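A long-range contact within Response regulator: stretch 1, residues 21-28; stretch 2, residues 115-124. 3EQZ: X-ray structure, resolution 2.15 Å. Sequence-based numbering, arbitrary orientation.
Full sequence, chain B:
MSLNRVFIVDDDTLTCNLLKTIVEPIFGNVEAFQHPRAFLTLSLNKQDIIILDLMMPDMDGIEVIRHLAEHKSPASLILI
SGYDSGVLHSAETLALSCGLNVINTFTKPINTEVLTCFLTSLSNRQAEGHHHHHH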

# COMPACT_ATOMS: atom_id res chain seq x y z
N THR B 21 -14.52 -9.40 26.71
CA THR B 21 -14.45 -8.80 28.02
C THR B 21 -14.27 -7.27 27.96
O THR B 21 -14.71 -6.56 28.84
N ILE B 22 -13.67 -6.77 26.89
CA ILE B 22 -13.52 -5.34 26.72
C ILE B 22 -14.83 -4.68 26.28
O ILE B 22 -15.14 -3.59 26.68
N VAL B 23 -15.61 -5.37 25.45
CA VAL B 23 -16.83 -4.78 24.92
C VAL B 23 -18.00 -4.84 25.90
O VAL B 23 -18.88 -3.95 25.92
N GLU B 24 -18.08 -5.91 26.67
CA GLU B 24 -19.33 -6.13 27.36
C GLU B 24 -19.66 -5.04 28.41
O GLU B 24 -20.82 -4.67 28.57
N PRO B 25 -18.65 -4.51 29.13
CA PRO B 25 -19.04 -3.45 30.09
C PRO B 25 -19.58 -2.23 29.39
O PRO B 25 -20.24 -1.39 30.02
N ILE B 26 -19.32 -2.10 28.09
CA ILE B 26 -19.71 -0.89 27.39
C ILE B 26 -20.96 -1.13 26.55
O ILE B 26 -21.86 -0.32 26.55
N PHE B 27 -20.98 -2.23 25.79
CA PHE B 27 -22.16 -2.57 24.99
C PHE B 27 -22.61 -3.93 25.48
O PHE B 27 -22.05 -4.95 25.09
N GLY B 28 -23.64 -3.98 26.31
CA GLY B 28 -23.98 -5.23 26.96
C GLY B 28 -24.48 -6.28 26.00
O GLY B 28 -24.31 -7.46 26.27
N LEU B 115 -8.76 0.59 22.66
CA LEU B 115 -10.03 -0.01 22.25
C LEU B 115 -11.17 0.38 23.22
O LEU B 115 -12.28 0.69 22.83
N THR B 116 -10.88 0.36 24.50
CA THR B 116 -11.88 0.74 25.53
C THR B 116 -12.30 2.20 25.36
O THR B 116 -13.49 2.54 25.35
N CYS B 117 -11.28 3.03 25.16
CA CYS B 117 -11.50 4.44 24.91
C CYS B 117 -12.35 4.70 23.62
O CYS B 117 -13.38 5.42 23.65
N PHE B 118 -11.99 4.05 22.51
CA PHE B 118 -12.78 4.15 21.29
C PHE B 118 -14.25 3.68 21.44
O PHE B 118 -15.19 4.35 21.00
N LEU B 119 -14.46 2.49 22.00
CA LEU B 119 -15.84 2.01 22.15
C LEU B 119 -16.63 2.92 23.11
O LEU B 119 -17.82 3.14 22.93
N THR B 120 -15.99 3.43 24.14
CA THR B 120 -16.64 4.43 24.98
C THR B 120 -17.10 5.64 24.16
O THR B 120 -18.29 6.00 24.22
N SER B 121 -16.23 6.27 23.36
CA SER B 121 -16.75 7.40 22.57
C SER B 121 -17.84 6.96 21.57
O SER B 121 -18.80 7.71 21.30
N LEU B 122 -17.71 5.74 21.05
CA LEU B 122 -18.65 5.23 20.05
C LEU B 122 -20.04 5.15 20.68
O LEU B 122 -21.05 5.57 20.08
N SER B 123 -20.07 4.63 21.91
CA SER B 123 -21.28 4.52 22.70
C SER B 123 -21.90 5.89 22.98
O SER B 123 -23.08 6.09 22.81
N ASN B 124 -21.09 6.83 23.43
CA ASN B 124 -21.54 8.17 23.75
C ASN B 124 -22.08 8.94 22.53
O ASN B 124 -22.88 9.86 22.68

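How does the first stretch begin its contact with the helix of residues 115-124? Thr21 is too far away to take part, and the packing starts at Ile22, whose CA lies 6.4 Å from the CA of Thr116. Its CA-to-CB bond points toward the helix, with chi1 m and chi2 t. The methyl Ile22 CG2 lies 3.9 Å from Leu115 CD2 and 4.3 Å from Leu119 CD1, two leucines one helical turn apart that both direct their CB toward the first stretch. Leu115 is t, p and Leu119 is m, t. The same methyl comes within 3.6 Å of Thr116 OG1, a van der Waals approach; that hydroxyl finds its hydrogen bond elsewhere in the structure.

What does Val23 add, given that its CB points sideways? With chi1 t, it places Val23 CG2 3.6 Å from Leu119 CD1, so this leucine end meets both Ile22 and Val23. The backbone of Val23 also helps shape what follows: its O accepts hydrogen bonds from Ile26 N at 2.9 Å and from Phe27 N at 2.7 Å. Glu24 and Pro25 stay out of reach, and the chain comes back to the helix at Ile26.

Why is so much of Ile26 covered by the helix? It points toward the helix in the m, t conformation, with its CA 6.6 Å from the CA of Thr120, and its two ends reach different places. Ile26 CD1 sits 3.7 Å from Thr116 O, 4.0 Å from Leu119 CB and 3.6 Å from Thr120 OG1, while Ile26 CG2 lies 3.8 Å from Leu119 O and 4.0 Å from Ser123 CB. The polar atoms beside CD1 are already paired with each other: Thr120, chi1 m, donates from OG1 to Thr116 O at 2.7 Å. The isoleucine therefore packs against a hydroxyl whose hydrogen is turned back to its own helix.

How does Phe27 reach the helix when its CB points sideways? The ring carries the end of the side chain nearer, with chi1 m and chi2 at -97°. Phe27 CE2 approaches Leu119 O at 3.6 Å and Leu119 CB at 4.1 Å. At its tip, Phe27 CZ lies 3.7 Å from Ser123 CA and 4.3 Å from Leu122 CG, with the backbone of Leu122 at the ring edge. Ser123 is t, and its OG is hydrogen-bonded elsewhere in the structure. No hydrogen bond crosses between the stretches; close packing, largely apolar, makes the contact, and it ends before Gly28.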

# COMPACT_ATOMS: atom_id res chain seq x y z
CB THR B 21 -13.36 -9.45 28.91
OG1 THR B 21 -12.07 -9.22 28.33
CG2 THR B 21 -13.60 -10.96 29.05
CB ILE B 22 -12.37 -5.01 25.71
CG1 ILE B 22 -11.02 -5.25 26.36
CG2 ILE B 22 -12.43 -3.53 25.25
CD1 ILE B 22 -9.95 -5.60 25.38
CB VAL B 23 -17.29 -5.49 23.59
CG1 VAL B 23 -18.68 -5.02 23.18
CG2 VAL B 23 -16.25 -5.30 22.43
CB GLU B 24 -19.34 -7.51 28.02
CG GLU B 24 -20.74 -7.96 28.41
CD GLU B 24 -20.83 -9.48 28.64
OE1 GLU B 24 -19.76 -10.12 28.79
OE2 GLU B 24 -21.95 -10.04 28.65
CB PRO B 25 -17.70 -3.10 30.79
CG PRO B 25 -16.95 -4.41 30.80
CD PRO B 25 -17.28 -4.99 29.37
CB ILE B 26 -18.54 -0.34 26.49
CG1 ILE B 26 -17.29 -0.11 27.36
CG2 ILE B 26 -18.99 0.92 25.76
CD1 ILE B 26 -15.94 0.04 26.66
CB PHE B 27 -21.81 -2.71 23.48
CG PHE B 27 -21.51 -1.41 22.78
CD1 PHE B 27 -22.50 -0.75 22.06
CD2 PHE B 27 -20.24 -0.86 22.84
CE1 PHE B 27 -22.22 0.46 21.40
CE2 PHE B 27 -19.95 0.36 22.17
CZ PHE B 27 -20.95 1.03 21.46
CB LEU B 115 -9.89 -1.55 22.16
CG LEU B 115 -11.19 -2.25 21.73
CD1 LEU B 115 -11.80 -1.75 20.43
CD2 LEU B 115 -10.99 -3.78 21.61
CB THR B 116 -11.28 0.53 26.93
OG1 THR B 116 -10.97 -0.86 27.09
CG2 THR B 116 -12.30 0.95 28.02
CB CYS B 117 -10.13 5.12 24.83
SG CYS B 117 -10.26 6.90 24.74
CB PHE B 118 -12.11 3.41 20.12
CG PHE B 118 -12.92 3.47 18.85
CD1 PHE B 118 -13.10 4.67 18.18
CD2 PHE B 118 -13.53 2.33 18.35
CE1 PHE B 118 -13.89 4.74 17.02
CE2 PHE B 118 -14.30 2.38 17.21
CZ PHE B 118 -14.47 3.58 16.52
CB LEU B 119 -15.84 0.58 22.66
CG LEU B 119 -15.24 -0.49 21.71
CD1 LEU B 119 -15.18 -1.84 22.39
CD2 LEU B 119 -16.07 -0.58 20.44
CB THR B 120 -15.74 4.82 26.16
OG1 THR B 120 -15.45 3.63 26.91
CG2 THR B 120 -16.41 5.88 27.11
CB SER B 121 -15.63 8.14 21.82
OG SER B 121 -15.09 7.30 20.81
CB LEU B 122 -18.17 3.88 19.48
CG LEU B 122 -19.01 3.28 18.34
CD1 LEU B 122 -19.13 4.25 17.19
CD2 LEU B 122 -18.46 1.89 17.85
CB SER B 123 -20.92 3.90 24.02
OG SER B 123 -22.06 3.58 24.77
CB ASN B 124 -20.40 8.96 24.40
CG ASN B 124 -20.02 8.40 25.76
OD1 ASN B 124 -20.78 7.65 26.36
ND2 ASN B 124 -18.83 8.75 26.24